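Local coordinates for protein giardin subunit alpha-1 (Giardia intestinalis, PDB 4EVF) that is an annexin that binds calcium and, in its presence, phospholipids, and takes part in attachment of the parasite to the intestinal mucosa and in cytoskeletal remodelling, at residues 62-70 and 245-256. Residues are numbered along the deposited sequence; the frame is centred on the assembly and turned at random.
Sequences SEESLLMDL and EKRMRRITGMMV
With CG anti to the backbone N (chi1 175°) and a bend at the next bond, Arg-249 reaches across to helix 62-70, where Asp-69, its CG anti to its own carbonyl carbon (chi1 -71°), turns its carboxylate to meet it. The salt bridge is side-on: NE of Arg-249 gives OD2 of Asp-69 a short, nearly straight bond of 2.7 Å in the guanidinium plane, while NH2 reaches the syn lone pair of OD1 at 3.2 Å. The two flat groups lie nearly coplanar. CB of Ser-65 covers one guanidinium face, 3.6 Å from CZ of Arg-249, and the arginine sits as a knob among Ser-62, Ser-65, Leu-66 and Asp-69. On the buried flank CD1 of Leu-66 packs 3.4 Å from N of Gly-253 and also touches CB of Thr-252; farther along, CD2 of Leu-70 meets CG1 of Val-256. The helices run nearly parallel, their axes 8.5 Å apart, and Gly-253, which has no side chain, lets CB of Asp-69 pack close to its CA. Water 1 bridges OD2 of Asp-69 and O of Arg-249, and water 2 links the carbonyls of Asp-69 and Gly-253. Near the N-terminal ends, OE2 of Glu-63 lies 3.6 Å from OE2 of Glu-245, their carboxylates almost perpendicular; Met-284 of helix 284-292 touches both side chains. The contact joins the first and fourth predicted annexin repeats. Two arginine nitrogens and a water would stabilise the charged form of buried Asp-69 and restrict its rotation, whereas the nearness of the two glutamates may raise the proton affinity of one, an effect the long, weak ion pair of Glu-63 with Arg-283 would partly offset.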
ATOM      1  N   SER A  62       6.171   8.435  14.491  1.00 31.64           N
ATOM      2  CA  SER A  62       5.552   8.071  13.221  1.00 31.32           C
ATOM      3  C   SER A  62       4.514   9.088  12.771  1.00 28.45           C
ATOM      4  O   SER A  62       4.212   9.170  11.580  1.00 24.82           O
ATOM      5  CB  SER A  62       4.930   6.673  13.295  1.00 31.98           C
ATOM      6  OG  SER A  62       5.924   5.667  13.282  1.00 32.80           O
ATOM      7  N   GLU A  63       3.972   9.848  13.726  1.00 26.17           N
ATOM      8  CA  GLU A  63       2.960  10.862  13.440  1.00 27.36           C
ATOM      9  C   GLU A  63       3.527  11.967  12.553  1.00 25.69           C
ATOM     10  O   GLU A  63       2.935  12.321  11.533  1.00 25.91           O
ATOM     11  CB  GLU A  63       2.414  11.489  14.730  1.00 32.84           C
ATOM     12  CG  GLU A  63       1.490  10.597  15.554  1.00 31.53           C
ATOM     13  CD  GLU A  63       2.243   9.710  16.514  1.00 34.90           C
ATOM     14  OE1 GLU A  63       3.490   9.677  16.413  1.00 35.85           O
ATOM     15  OE2 GLU A  63       1.594   9.058  17.374  1.00 29.70           O
ATOM     16  N   GLU A  64       4.675  12.508  12.949  1.00 25.86           N
ATOM     17  CA  GLU A  64       5.296  13.576  12.177  1.00 31.41           C
ATOM     18  C   GLU A  64       5.750  13.040  10.819  1.00 25.43           C
ATOM     19  O   GLU A  64       5.512  13.662   9.789  1.00 22.97           O
ATOM     20  CB  GLU A  64       6.454  14.225  12.948  1.00 30.85           C
ATOM     21  CG  GLU A  64       7.836  13.831  12.469  1.00 39.59           C
ATOM     22  CD  GLU A  64       8.925  14.746  13.004  1.00 39.59           C
ATOM     23  OE1 GLU A  64      10.114  14.406  12.820  1.00 42.45           O
ATOM     24  OE2 GLU A  64       8.594  15.795  13.604  1.00 39.97           O
ATOM     25  N   SER A  65       6.370  11.866  10.823  1.00 23.77           N
ATOM     26  CA  SER A  65       6.851  11.254   9.586  1.00 26.06           C
ATOM     27  C   SER A  65       5.732  11.082   8.565  1.00 23.80           C
ATOM     28  O   SER A  65       5.908  11.411   7.386  1.00 24.76           O
ATOM     29  CB  SER A  65       7.519   9.905   9.872  1.00 26.99           C
ATOM     30  OG  SER A  65       8.729  10.092  10.580  1.00 29.84           O
ATOM     31  N   LEU A  66       4.590  10.569   9.025  1.00 20.01           N
ATOM     32  CA  LEU A  66       3.401  10.409   8.195  1.00 22.27           C
ATOM     33  C   LEU A  66       2.928  11.734   7.593  1.00 21.20           C
ATOM     34  O   LEU A  66       2.639  11.821   6.389  1.00 17.96           O
ATOM     35  CB  LEU A  66       2.270   9.759   8.998  1.00 18.64           C
ATOM     36  CG  LEU A  66       0.870   9.737   8.362  1.00 19.70           C
ATOM     37  CD1 LEU A  66       0.896   9.151   6.958  1.00 20.30           C
ATOM     38  CD2 LEU A  66      -0.147   8.970   9.221  1.00 19.77           C
ATOM     39  N   LEU A  67       2.840  12.763   8.431  1.00 20.41           N
ATOM     40  CA  LEU A  67       2.379  14.079   7.976  1.00 20.92           C
ATOM     41  C   LEU A  67       3.315  14.700   6.933  1.00 20.66           C
ATOM     42  O   LEU A  67       2.856  15.283   5.936  1.00 21.57           O
ATOM     43  CB  LEU A  67       2.147  15.016   9.170  1.00 20.97           C
ATOM     44  CG  LEU A  67       1.025  14.526  10.098  1.00 21.26           C
ATOM     45  CD1 LEU A  67       0.887  15.377  11.363  1.00 24.34           C
ATOM     46  CD2 LEU A  67      -0.300  14.443   9.354  1.00 21.26           C
ATOM     47  N   MET A  68       4.615  14.557   7.164  1.00 18.39           N
ATOM     48  CA  MET A  68       5.653  14.920   6.191  1.00 22.56           C
ATOM     49  C   MET A  68       5.474  14.194   4.871  1.00 22.80           C
ATOM     50  O   MET A  68       5.519  14.810   3.808  1.00 20.34           O
ATOM     51  CB  MET A  68       7.052  14.592   6.733  1.00 22.63           C
ATOM     52  CG  MET A  68       7.455  15.384   7.968  1.00 28.55           C
ATOM     53  SD  MET A  68       9.022  14.825   8.655  1.00 30.94           S
ATOM     54  CE  MET A  68      10.168  15.155   7.311  1.00 28.24           C
ATOM     55  N   ASP A  69       5.286  12.880   4.946  1.00 22.32           N
ATOM     56  CA  ASP A  69       5.134  12.040   3.763  1.00 22.86           C
ATOM     57  C   ASP A  69       4.003  12.547   2.871  1.00 17.44           C
ATOM     58  O   ASP A  69       4.135  12.597   1.642  1.00 17.88           O
ATOM     59  CB  ASP A  69       4.830  10.587   4.165  1.00 19.11           C
ATOM     60  CG  ASP A  69       6.025   9.876   4.793  1.00 20.68           C
ATOM     61  OD1 ASP A  69       7.162  10.395   4.732  1.00 24.91           O
ATOM     62  OD2 ASP A  69       5.825   8.766   5.331  1.00 23.97           O
ATOM     63  N   LEU A  70       2.885  12.902   3.498  1.00 16.18           N
ATOM     64  CA  LEU A  70       1.701  13.365   2.767  1.00 20.96           C
ATOM     65  C   LEU A  70       1.959  14.621   1.939  1.00 20.79           C
ATOM     66  O   LEU A  70       1.217  14.913   0.992  1.00 19.45           O
ATOM     67  CB  LEU A  70       0.523  13.580   3.717  1.00 22.40           C
ATOM     68  CG  LEU A  70       0.001  12.278   4.344  1.00 18.95           C
ATOM     69  CD1 LEU A  70      -0.867  12.565   5.575  1.00 23.46           C
ATOM     70  CD2 LEU A  70      -0.758  11.438   3.319  1.00 20.84           C
ATOM     71  N   GLU A 245       2.390   1.050  14.024  1.00 21.61           N
ATOM     72  CA  GLU A 245       2.543   2.419  13.531  1.00 26.32           C
ATOM     73  C   GLU A 245       3.322   2.492  12.220  1.00 22.75           C
ATOM     74  O   GLU A 245       2.993   3.291  11.339  1.00 21.67           O
ATOM     75  CB  GLU A 245       3.205   3.310  14.583  1.00 23.80           C
ATOM     76  CG  GLU A 245       2.313   3.587  15.784  1.00 24.38           C
ATOM     77  CD  GLU A 245       2.764   4.816  16.576  1.00 29.34           C
ATOM     78  OE1 GLU A 245       3.978   5.124  16.575  1.00 28.11           O
ATOM     79  OE2 GLU A 245       1.895   5.472  17.187  1.00 30.31           O
ATOM     80  N   LYS A 246       4.348   1.661  12.086  1.00 22.71           N
ATOM     81  CA  LYS A 246       5.195   1.732  10.891  1.00 27.50           C
ATOM     82  C   LYS A 246       4.432   1.374   9.612  1.00 22.45           C
ATOM     83  O   LYS A 246       4.561   2.071   8.608  1.00 23.22           O
ATOM     84  CB  LYS A 246       6.464   0.889  11.050  1.00 26.40           C
ATOM     85  CG  LYS A 246       7.319   1.314  12.237  1.00 28.87           C
ATOM     86  CD  LYS A 246       8.798   1.219  11.922  1.00 33.95           C
ATOM     87  CE  LYS A 246       9.205  -0.200  11.576  1.00 38.83           C
ATOM     88  NZ  LYS A 246      10.354  -0.233  10.614  1.00 38.16           N
ATOM     89  N   ARG A 247       3.629   0.310   9.666  1.00 18.38           N
ATOM     90  CA  ARG A 247       2.750  -0.052   8.549  1.00 18.18           C
ATOM     91  C   ARG A 247       1.708   1.017   8.252  1.00 18.57           C
ATOM     92  O   ARG A 247       1.429   1.313   7.090  1.00 17.52           O
ATOM     93  CB  ARG A 247       2.021  -1.368   8.820  1.00 21.56           C
ATOM     94  CG  ARG A 247       0.878  -1.643   7.842  1.00 24.03           C
ATOM     95  CD  ARG A 247       1.168  -2.873   6.984  1.00 26.29           C
ATOM     96  NE  ARG A 247       0.923  -4.077   7.744  1.00 26.73           N
ATOM     97  CZ  ARG A 247       1.310  -5.302   7.406  1.00 24.60           C
ATOM     98  NH1 ARG A 247       2.003  -5.542   6.295  1.00 21.35           N
ATOM     99  NH2 ARG A 247       0.997  -6.295   8.212  1.00 20.64           N
ATOM    100  N   MET A 248       1.106   1.579   9.289  1.00 17.86           N
ATOM    101  CA  MET A 248       0.078   2.579   9.050  1.00 19.21           C
ATOM    102  C   MET A 248       0.685   3.805   8.387  1.00 19.43           C
ATOM    103  O   MET A 248       0.049   4.430   7.535  1.00 17.07           O
ATOM    104  CB  MET A 248      -0.688   2.938  10.329  1.00 18.10           C
ATOM    105  CG  MET A 248      -1.736   1.884  10.711  1.00 17.07           C
ATOM    106  SD  MET A 248      -2.833   1.385   9.359  1.00 19.11           S
ATOM    107  CE  MET A 248      -3.889   2.839   9.276  1.00 20.39           C
ATOM    108  N   ARG A 249       1.922   4.118   8.746  1.00 15.04           N
ATOM    109  CA  ARG A 249       2.601   5.271   8.163  1.00 20.30           C
ATOM    110  C   ARG A 249       2.966   5.008   6.701  1.00 22.04           C
ATOM    111  O   ARG A 249       2.811   5.882   5.842  1.00 19.87           O
ATOM    112  CB  ARG A 249       3.854   5.638   8.959  1.00 20.27           C
ATOM    113  CG  ARG A 249       4.646   6.755   8.298  1.00 23.86           C
ATOM    114  CD  ARG A 249       6.145   6.506   8.369  1.00 23.04           C
ATOM    115  NE  ARG A 249       6.873   7.295   7.373  1.00 24.82           N
ATOM    116  CZ  ARG A 249       8.196   7.395   7.323  1.00 24.15           C
ATOM    117  NH1 ARG A 249       8.938   6.775   8.225  1.00 30.26           N
ATOM    118  NH2 ARG A 249       8.777   8.129   6.381  1.00 27.16           N
ATOM    119  N   ARG A 250       3.454   3.802   6.422  1.00 21.11           N
ATOM    120  CA  ARG A 250       3.755   3.437   5.046  1.00 21.15           C
ATOM    121  C   ARG A 250       2.514   3.555   4.170  1.00 20.00           C
ATOM    122  O   ARG A 250       2.497   4.358   3.245  1.00 19.88           O
ATOM    123  CB  ARG A 250       4.376   2.040   4.953  1.00 17.01           C
ATOM    124  CG  ARG A 250       5.793   1.976   5.542  1.00 18.41           C
ATOM    125  CD  ARG A 250       6.463   0.642   5.226  1.00 19.39           C
ATOM    126  NE  ARG A 250       5.728  -0.492   5.789  1.00 20.31           N
ATOM    127  CZ  ARG A 250       6.041  -1.096   6.937  1.00 20.51           C
ATOM    128  NH1 ARG A 250       7.082  -0.684   7.647  1.00 19.74           N
ATOM    129  NH2 ARG A 250       5.317  -2.127   7.363  1.00 17.48           N
ATOM    130  N   ILE A 251       1.466   2.797   4.472  1.00 14.91           N
ATOM    131  CA  ILE A 251       0.320   2.746   3.564  1.00 20.17           C
ATOM    132  C   ILE A 251      -0.528   4.020   3.560  1.00 21.45           C
ATOM    133  O   ILE A 251      -1.070   4.409   2.518  1.00 21.43           O
ATOM    134  CB  ILE A 251      -0.565   1.484   3.777  1.00 22.01           C
ATOM    135  CG1 ILE A 251      -1.471   1.617   5.001  1.00 22.67           C
ATOM    136  CG2 ILE A 251       0.291   0.222   3.898  1.00 20.20           C
ATOM    137  CD1 ILE A 251      -2.179   0.304   5.340  1.00 22.72           C
ATOM    138  N   THR A 252      -0.634   4.690   4.705  1.00 19.81           N
ATOM    139  CA  THR A 252      -1.381   5.947   4.743  1.00 18.39           C
ATOM    140  C   THR A 252      -0.625   7.054   3.996  1.00 20.10           C
ATOM    141  O   THR A 252      -1.212   7.780   3.193  1.00 21.23           O
ATOM    142  CB  THR A 252      -1.712   6.382   6.179  1.00 17.33           C
ATOM    143  OG1 THR A 252      -2.241   5.262   6.902  1.00 16.13           O
ATOM    144  CG2 THR A 252      -2.739   7.500   6.181  1.00 16.63           C
ATOM    145  N   GLY A 253       0.680   7.149   4.238  1.00 19.02           N
ATOM    146  CA  GLY A 253       1.522   8.163   3.623  1.00 19.86           C
ATOM    147  C   GLY A 253       1.623   8.062   2.107  1.00 25.04           C
ATOM    148  O   GLY A 253       1.699   9.082   1.415  1.00 22.67           O
ATOM    149  N   MET A 254       1.607   6.835   1.593  1.00 21.50           N
ATOM    150  CA  MET A 254       1.751   6.590   0.159  1.00 23.26           C
ATOM    151  C   MET A 254       0.434   6.500  -0.596  1.00 23.89           C
ATOM    152  O   MET A 254       0.382   6.807  -1.785  1.00 23.44           O
ATOM    153  CB  MET A 254       2.501   5.272  -0.092  1.00 21.54           C
ATOM    154  CG  MET A 254       3.988   5.292   0.215  1.00 20.91           C
ATOM    155  SD  MET A 254       4.754   3.704  -0.132  1.00 22.65           S
ATOM    156  CE  MET A 254       3.756   2.570   0.826  1.00 18.21           C
ATOM    157  N   MET A 255      -0.621   6.049   0.075  1.00 22.84           N
ATOM    158  CA  MET A 255      -1.752   5.475  -0.657  1.00 26.72           C
ATOM    159  C   MET A 255      -3.146   5.863  -0.178  1.00 24.33           C
ATOM    160  O   MET A 255      -4.140   5.411  -0.753  1.00 26.14           O
ATOM    161  CB  MET A 255      -1.638   3.940  -0.665  1.00 28.39           C
ATOM    162  CG  MET A 255      -0.683   3.393  -1.720  1.00 31.55           C
ATOM    163  SD  MET A 255      -1.397   3.452  -3.382  1.00 33.85           S
ATOM    164  CE  MET A 255      -2.231   1.862  -3.469  1.00 25.22           C
ATOM    165  N   VAL A 256      -3.234   6.691   0.858  1.00 22.42           N
ATOM    166  CA  VAL A 256      -4.532   6.939   1.475  1.00 22.11           C
ATOM    167  C   VAL A 256      -5.546   7.463   0.454  1.00 26.46           C
ATOM    168  O   VAL A 256      -6.682   6.991   0.416  1.00 25.11           O
ATOM    169  CB  VAL A 256      -4.462   7.844   2.738  1.00 23.70           C
ATOM    170  CG1 VAL A 256      -4.114   9.275   2.380  1.00 21.59           C
ATOM    171  CG2 VAL A 256      -5.787   7.804   3.490  1.00 21.18           C
TER
HETATM  172  O   HOH W   1       4.525   6.754   3.941  1.00 19.61           O
HETATM  173  O   HOH W   2       3.453  10.357  -0.295  1.00 26.31           O